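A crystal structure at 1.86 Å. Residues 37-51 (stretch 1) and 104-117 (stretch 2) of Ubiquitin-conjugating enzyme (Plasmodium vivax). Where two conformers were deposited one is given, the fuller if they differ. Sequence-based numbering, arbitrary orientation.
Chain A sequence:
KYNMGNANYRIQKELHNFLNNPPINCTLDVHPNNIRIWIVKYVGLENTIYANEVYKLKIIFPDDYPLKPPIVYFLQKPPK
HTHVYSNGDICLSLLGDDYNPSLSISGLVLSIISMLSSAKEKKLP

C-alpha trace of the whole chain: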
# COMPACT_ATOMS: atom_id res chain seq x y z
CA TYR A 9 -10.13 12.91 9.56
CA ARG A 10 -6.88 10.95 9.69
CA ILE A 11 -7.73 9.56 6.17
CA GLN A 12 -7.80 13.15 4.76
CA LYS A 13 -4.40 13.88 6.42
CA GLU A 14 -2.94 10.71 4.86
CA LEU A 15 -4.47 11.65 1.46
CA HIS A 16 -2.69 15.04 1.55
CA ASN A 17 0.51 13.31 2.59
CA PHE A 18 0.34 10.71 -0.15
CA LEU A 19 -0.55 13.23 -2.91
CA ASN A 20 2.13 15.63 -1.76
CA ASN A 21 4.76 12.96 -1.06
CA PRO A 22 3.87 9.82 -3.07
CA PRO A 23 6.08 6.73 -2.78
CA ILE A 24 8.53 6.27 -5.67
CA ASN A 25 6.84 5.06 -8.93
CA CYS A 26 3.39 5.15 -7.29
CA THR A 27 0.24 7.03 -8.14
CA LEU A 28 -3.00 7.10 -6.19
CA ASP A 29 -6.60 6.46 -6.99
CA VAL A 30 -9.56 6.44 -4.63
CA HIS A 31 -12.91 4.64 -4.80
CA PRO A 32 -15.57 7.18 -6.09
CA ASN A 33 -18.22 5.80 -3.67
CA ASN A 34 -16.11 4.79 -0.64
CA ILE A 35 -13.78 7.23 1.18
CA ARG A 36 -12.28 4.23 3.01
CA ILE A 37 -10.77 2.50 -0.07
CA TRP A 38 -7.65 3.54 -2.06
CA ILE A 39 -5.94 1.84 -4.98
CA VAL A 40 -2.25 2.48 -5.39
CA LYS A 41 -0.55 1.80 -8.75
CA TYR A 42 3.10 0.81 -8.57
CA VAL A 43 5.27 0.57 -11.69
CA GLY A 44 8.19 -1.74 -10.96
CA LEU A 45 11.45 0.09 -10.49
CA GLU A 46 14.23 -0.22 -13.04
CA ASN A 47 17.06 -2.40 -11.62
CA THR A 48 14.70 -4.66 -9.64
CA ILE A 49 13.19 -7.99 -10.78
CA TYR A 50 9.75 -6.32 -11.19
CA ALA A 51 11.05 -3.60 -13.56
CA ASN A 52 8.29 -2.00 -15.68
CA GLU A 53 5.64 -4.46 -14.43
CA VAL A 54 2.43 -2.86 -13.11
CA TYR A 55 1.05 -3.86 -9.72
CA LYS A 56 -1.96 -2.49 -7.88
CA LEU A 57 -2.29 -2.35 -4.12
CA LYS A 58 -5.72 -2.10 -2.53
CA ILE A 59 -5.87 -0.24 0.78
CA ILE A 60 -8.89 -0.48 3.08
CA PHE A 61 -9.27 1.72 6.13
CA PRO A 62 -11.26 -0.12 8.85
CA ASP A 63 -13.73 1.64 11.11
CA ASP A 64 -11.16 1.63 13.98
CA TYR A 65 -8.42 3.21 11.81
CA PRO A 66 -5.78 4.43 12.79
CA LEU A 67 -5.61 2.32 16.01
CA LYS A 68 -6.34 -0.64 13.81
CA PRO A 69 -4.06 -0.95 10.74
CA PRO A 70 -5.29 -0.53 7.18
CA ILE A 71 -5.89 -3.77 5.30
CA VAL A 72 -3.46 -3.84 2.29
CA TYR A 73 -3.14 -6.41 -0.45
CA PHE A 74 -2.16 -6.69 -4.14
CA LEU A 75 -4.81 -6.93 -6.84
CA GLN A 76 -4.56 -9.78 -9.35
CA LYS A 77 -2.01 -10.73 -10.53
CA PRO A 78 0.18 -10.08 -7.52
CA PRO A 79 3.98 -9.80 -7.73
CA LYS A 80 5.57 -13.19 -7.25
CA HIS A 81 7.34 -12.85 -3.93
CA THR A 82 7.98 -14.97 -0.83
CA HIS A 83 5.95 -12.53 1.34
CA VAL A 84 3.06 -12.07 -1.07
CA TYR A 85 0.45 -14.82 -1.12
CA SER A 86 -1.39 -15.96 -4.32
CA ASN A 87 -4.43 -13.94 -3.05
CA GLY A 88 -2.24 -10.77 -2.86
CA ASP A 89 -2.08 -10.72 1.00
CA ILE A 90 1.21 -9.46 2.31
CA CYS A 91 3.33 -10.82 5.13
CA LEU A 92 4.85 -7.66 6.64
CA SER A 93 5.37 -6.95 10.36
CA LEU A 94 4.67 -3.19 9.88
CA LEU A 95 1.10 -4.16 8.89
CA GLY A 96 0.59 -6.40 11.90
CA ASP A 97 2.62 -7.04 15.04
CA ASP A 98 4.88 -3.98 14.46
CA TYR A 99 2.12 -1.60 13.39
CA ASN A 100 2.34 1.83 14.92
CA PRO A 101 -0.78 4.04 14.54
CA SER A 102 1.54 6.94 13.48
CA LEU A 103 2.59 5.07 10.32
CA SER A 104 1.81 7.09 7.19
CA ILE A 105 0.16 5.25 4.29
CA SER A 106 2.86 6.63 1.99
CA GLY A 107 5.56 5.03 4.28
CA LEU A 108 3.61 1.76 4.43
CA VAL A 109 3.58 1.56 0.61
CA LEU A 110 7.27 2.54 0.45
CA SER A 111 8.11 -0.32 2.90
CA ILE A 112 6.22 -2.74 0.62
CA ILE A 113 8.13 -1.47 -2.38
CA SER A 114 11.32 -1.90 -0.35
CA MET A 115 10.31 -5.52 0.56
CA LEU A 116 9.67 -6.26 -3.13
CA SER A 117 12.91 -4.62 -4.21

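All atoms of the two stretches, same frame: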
# COMPACT_ATOMS: atom_id res chain seq x y z
N ILE A 37 -11.55 3.38 0.83
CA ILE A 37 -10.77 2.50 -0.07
C ILE A 37 -9.90 3.32 -1.05
O ILE A 37 -10.41 4.21 -1.76
CB ILE A 37 -11.68 1.51 -0.88
CG1 ILE A 37 -12.36 0.50 0.04
CG2 ILE A 37 -10.88 0.80 -1.95
CD1 ILE A 37 -13.27 -0.50 -0.68
N TRP A 38 -8.61 2.99 -1.10
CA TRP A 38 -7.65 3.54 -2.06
C TRP A 38 -7.10 2.43 -2.93
O TRP A 38 -7.03 1.29 -2.51
CB TRP A 38 -6.46 4.23 -1.35
CG TRP A 38 -6.74 5.43 -0.51
CD1 TRP A 38 -7.96 6.07 -0.31
CD2 TRP A 38 -5.76 6.21 0.21
NE1 TRP A 38 -7.78 7.15 0.51
CE2 TRP A 38 -6.45 7.27 0.83
CE3 TRP A 38 -4.36 6.11 0.37
CZ2 TRP A 38 -5.79 8.24 1.64
CZ3 TRP A 38 -3.70 7.06 1.19
CH2 TRP A 38 -4.43 8.12 1.81
N ILE A 39 -6.66 2.77 -4.13
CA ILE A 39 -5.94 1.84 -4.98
C ILE A 39 -4.67 2.55 -5.41
O ILE A 39 -4.71 3.60 -6.07
CB ILE A 39 -6.70 1.42 -6.28
CG1 ILE A 39 -8.15 1.03 -6.00
CG2 ILE A 39 -5.93 0.32 -7.03
CD1 ILE A 39 -8.30 -0.23 -5.27
N VAL A 40 -3.55 1.96 -5.02
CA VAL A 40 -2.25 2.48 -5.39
C VAL A 40 -1.65 1.68 -6.56
O VAL A 40 -1.58 0.44 -6.53
CB VAL A 40 -1.29 2.49 -4.14
CG1 VAL A 40 0.14 2.89 -4.54
CG2 VAL A 40 -1.83 3.43 -3.10
N LYS A 41 -1.24 2.40 -7.61
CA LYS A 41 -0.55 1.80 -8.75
C LYS A 41 0.96 1.94 -8.59
O LYS A 41 1.47 3.05 -8.43
CB LYS A 41 -1.02 2.47 -10.07
CG LYS A 41 -0.29 1.99 -11.32
CD LYS A 41 -0.93 2.55 -12.59
CE LYS A 41 -0.01 2.35 -13.81
NZ LYS A 41 -0.70 2.56 -15.14
N TYR A 42 1.66 0.82 -8.62
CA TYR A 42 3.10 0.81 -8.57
C TYR A 42 3.64 0.27 -9.88
O TYR A 42 3.22 -0.78 -10.34
CB TYR A 42 3.60 -0.02 -7.38
CG TYR A 42 5.06 -0.35 -7.43
CD1 TYR A 42 6.03 0.67 -7.42
CD2 TYR A 42 5.49 -1.69 -7.43
CE1 TYR A 42 7.42 0.35 -7.45
CE2 TYR A 42 6.83 -2.01 -7.46
CZ TYR A 42 7.80 -0.99 -7.48
OH TYR A 42 9.12 -1.34 -7.52
N VAL A 43 4.55 1.03 -10.49
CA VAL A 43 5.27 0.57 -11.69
C VAL A 43 6.63 0.14 -11.23
O VAL A 43 7.38 0.95 -10.69
CB VAL A 43 5.38 1.67 -12.76
CG1 VAL A 43 6.08 1.11 -14.04
CG2 VAL A 43 4.00 2.25 -13.08
N GLY A 44 6.94 -1.14 -11.41
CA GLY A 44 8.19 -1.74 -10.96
C GLY A 44 9.42 -0.94 -11.31
O GLY A 44 9.64 -0.57 -12.48
N LEU A 45 10.22 -0.67 -10.29
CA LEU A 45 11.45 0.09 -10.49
C LEU A 45 12.47 -0.58 -11.41
O LEU A 45 12.68 -1.81 -11.36
CB LEU A 45 12.10 0.41 -9.14
CG LEU A 45 11.36 1.52 -8.40
CD1 LEU A 45 11.48 1.40 -6.90
CD2 LEU A 45 11.82 2.88 -8.90
N GLU A 46 13.09 0.23 -12.25
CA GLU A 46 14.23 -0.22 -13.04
C GLU A 46 15.30 -0.72 -12.06
O GLU A 46 15.46 -0.17 -10.97
CB GLU A 46 14.77 0.93 -13.91
N ASN A 47 16.00 -1.79 -12.44
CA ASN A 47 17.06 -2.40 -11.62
C ASN A 47 16.55 -3.27 -10.46
O ASN A 47 17.29 -3.56 -9.51
CB ASN A 47 18.09 -1.35 -11.13
N THR A 48 15.28 -3.67 -10.55
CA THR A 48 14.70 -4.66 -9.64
C THR A 48 14.08 -5.73 -10.54
O THR A 48 13.90 -5.49 -11.74
CB THR A 48 13.63 -4.06 -8.66
OG1 THR A 48 12.42 -3.73 -9.37
CG2 THR A 48 14.17 -2.83 -7.93
N ILE A 49 13.76 -6.89 -9.98
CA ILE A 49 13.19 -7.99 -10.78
C ILE A 49 11.75 -7.72 -11.28
O ILE A 49 11.23 -8.46 -12.13
CB ILE A 49 13.29 -9.37 -10.05
CG1 ILE A 49 12.41 -9.42 -8.80
CG2 ILE A 49 14.76 -9.72 -9.74
CD1 ILE A 49 12.28 -10.85 -8.18
N TYR A 50 11.11 -6.68 -10.76
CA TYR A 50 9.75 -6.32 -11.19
C TYR A 50 9.72 -5.14 -12.16
O TYR A 50 8.65 -4.59 -12.43
CB TYR A 50 8.87 -6.02 -9.96
CG TYR A 50 8.87 -7.13 -8.97
CD1 TYR A 50 8.14 -8.30 -9.21
CD2 TYR A 50 9.64 -7.05 -7.81
CE1 TYR A 50 8.15 -9.36 -8.29
CE2 TYR A 50 9.67 -8.10 -6.89
CZ TYR A 50 8.92 -9.24 -7.13
OH TYR A 50 8.96 -10.26 -6.23
N ALA A 51 10.89 -4.75 -12.65
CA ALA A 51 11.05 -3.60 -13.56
C ALA A 51 9.96 -3.49 -14.63
O ALA A 51 9.72 -4.45 -15.37
CB ALA A 51 12.45 -3.61 -14.21
N SER A 104 2.48 6.49 8.34
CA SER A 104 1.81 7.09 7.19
C SER A 104 1.51 6.01 6.15
O SER A 104 2.26 5.03 6.02
CB SER A 104 2.70 8.17 6.55
OG SER A 104 3.81 7.62 5.86
N ILE A 105 0.45 6.21 5.36
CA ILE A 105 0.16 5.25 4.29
C ILE A 105 1.27 5.29 3.22
O ILE A 105 1.68 4.27 2.68
CB ILE A 105 -1.23 5.51 3.66
CG1 ILE A 105 -2.33 5.49 4.76
CG2 ILE A 105 -1.50 4.54 2.47
CD1 ILE A 105 -2.43 4.16 5.60
N SER A 106 1.71 6.49 2.88
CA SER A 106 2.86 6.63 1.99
C SER A 106 4.08 5.75 2.44
O SER A 106 4.66 5.03 1.63
CB SER A 106 3.28 8.11 1.88
OG SER A 106 4.21 8.23 0.85
N GLY A 107 4.44 5.82 3.72
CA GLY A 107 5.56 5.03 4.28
C GLY A 107 5.27 3.52 4.26
O GLY A 107 6.19 2.72 4.05
N LEU A 108 4.01 3.16 4.50
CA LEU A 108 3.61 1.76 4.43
C LEU A 108 3.86 1.20 3.03
O LEU A 108 4.47 0.16 2.87
CB LEU A 108 2.15 1.61 4.84
CG LEU A 108 1.53 0.24 4.67
CD1 LEU A 108 2.23 -0.75 5.60
CD2 LEU A 108 0.04 0.33 4.94
N VAL A 109 3.38 1.93 2.01
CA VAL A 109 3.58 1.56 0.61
C VAL A 109 5.08 1.55 0.26
O VAL A 109 5.57 0.64 -0.41
CB VAL A 109 2.75 2.51 -0.33
CG1 VAL A 109 3.12 2.25 -1.80
CG2 VAL A 109 1.20 2.31 -0.06
N LEU A 110 5.83 2.55 0.73
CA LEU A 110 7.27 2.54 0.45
C LEU A 110 7.97 1.30 1.07
O LEU A 110 8.88 0.72 0.46
CB LEU A 110 7.93 3.85 0.89
CG LEU A 110 9.30 4.20 0.34
CD1 LEU A 110 9.30 4.37 -1.20
CD2 LEU A 110 9.75 5.46 1.02
N SER A 111 7.57 0.91 2.27
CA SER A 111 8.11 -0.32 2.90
C SER A 111 7.79 -1.58 2.10
O SER A 111 8.60 -2.52 2.05
CB SER A 111 7.61 -0.46 4.33
OG SER A 111 8.09 0.61 5.13
N ILE A 112 6.62 -1.60 1.47
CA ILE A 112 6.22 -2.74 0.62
C ILE A 112 7.09 -2.74 -0.60
O ILE A 112 7.61 -3.77 -1.00
CB ILE A 112 4.69 -2.68 0.23
CG1 ILE A 112 3.81 -2.92 1.49
CG2 ILE A 112 4.36 -3.66 -0.96
CD1 ILE A 112 2.34 -2.44 1.36
N ILE A 113 7.32 -1.56 -1.17
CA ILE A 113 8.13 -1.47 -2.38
C ILE A 113 9.55 -1.90 -2.02
O ILE A 113 10.19 -2.62 -2.76
CB ILE A 113 8.12 -0.02 -2.98
CG1 ILE A 113 6.72 0.34 -3.46
CG2 ILE A 113 9.11 0.10 -4.14
CD1 ILE A 113 6.57 1.84 -3.80
N SER A 114 10.02 -1.45 -0.86
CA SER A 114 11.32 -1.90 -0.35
C SER A 114 11.41 -3.44 -0.24
O SER A 114 12.39 -4.05 -0.74
CB SER A 114 11.61 -1.27 1.01
OG SER A 114 12.89 -1.65 1.45
N MET A 115 10.40 -4.04 0.41
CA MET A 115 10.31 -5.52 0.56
C MET A 115 10.41 -6.21 -0.80
O MET A 115 11.21 -7.12 -0.97
CB MET A 115 9.01 -5.90 1.27
CG MET A 115 8.78 -7.42 1.51
SD MET A 115 7.04 -7.72 1.83
CE MET A 115 6.33 -7.51 0.20
N LEU A 116 9.64 -5.73 -1.77
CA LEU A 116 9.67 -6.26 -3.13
C LEU A 116 11.02 -6.10 -3.77
O LEU A 116 11.52 -7.05 -4.41
CB LEU A 116 8.62 -5.58 -4.02
CG LEU A 116 7.15 -5.85 -3.74
CD1 LEU A 116 6.30 -5.03 -4.67
CD2 LEU A 116 6.85 -7.34 -3.88
N SER A 117 11.61 -4.91 -3.62
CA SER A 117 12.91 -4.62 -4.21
C SER A 117 14.01 -5.25 -3.36
O SER A 117 15.20 -5.12 -3.67
CB SER A 117 13.11 -3.11 -4.35
OG SER A 117 12.09 -2.53 -5.15
O HOH W 1 10.36 -3.46 -7.34

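The contact between residues 37-51 and 104-117 is mainly apolar and buries 498 Å², counting both sides. Strand 37-43 lies over helix 105-116 with the two segments running in roughly the same direction, their axes 34° apart and 11.2 Å distant at closest approach. No direct hydrogen bond joins the stretches; side-chain packing and one bridging water make up most of the contact.

The apolar packing follows the alternation of the strand. Trp38, Val40 and Tyr42 direct their CA-to-CB bonds toward the helix, whereas Ile37, Ile39, Lys41 and Val43 are out of its reach. On the helix the matching residues are spaced four apart, so that about one turn accompanies every second strand residue: Trp38 meets Ile105, Val40 meets Val109 and Tyr42 meets Ile113. The first pair is tight, with Trp38 CZ3 3.6 Å from Ile105 CG2, although the CA atoms of the two residues are 10.2 Å apart; the indole spans the wider gap at this end. Further along the strand the backbones are closer, and two small side chains suffice, Val40 CG1 lying 4.1 Å from Val109 CG1. Beyond the strand, Leu45 adds its CD1 at 3.9 Å from Ile113 CG2, so that this isoleucine touches both Tyr42 and Leu45.

Two tyrosines contribute aromatic contacts of different geometry. Ile113 sits over one face of the Tyr42 ring in a CH-pi arrangement: its CG1 is 4.1 Å from the ring centroid and only 15° off the normal. Its CG2 reaches the same side chain, 3.7 Å from Tyr42 CE1. Leu116 approaches this ring more obliquely, with CD1 4.1 Å from Tyr42 CE2. Tyr50 instead presents its edge to the helix end, placing CE2 3.3 Å from the backbone atom Leu116 O, near the plane of the ring, and 4.0 Å from Leu116 CB. Leu116 thus contacts both tyrosines, and it has the largest area covered by the opposing stretch, 75 Å².

Polar interactions cluster where the loop passes the end of the helix. Tyr42 OH and Ser117 OG are 4.0 Å apart, too far for a direct bond, and a water fills the gap, 2.5 Å from Tyr42 OH and 2.9 Å from Ser117 OG. The same water donates to Thr48 OG1 at 2.9 Å, tying strand, loop and helix end together. Thr48 also packs its methyl CG2 3.5 Å from Ser117 OG.

Bonds within each stretch support this arrangement. Leu45 N donates to Tyr42 OH (3.1 Å, nearly linear at 167°), linking the tyrosine hydroxyl to the loop backbone. Across the type II turn from Leu45 to Thr48, Thr48 OG1 donates to Leu45 O at 2.8 Å, while the backbone bond from Thr48 N to Leu45 O is weak at 3.3 Å. At the other end of the helix, Ser104 OG caps the N terminus by accepting from Gly107 N at 2.9 Å.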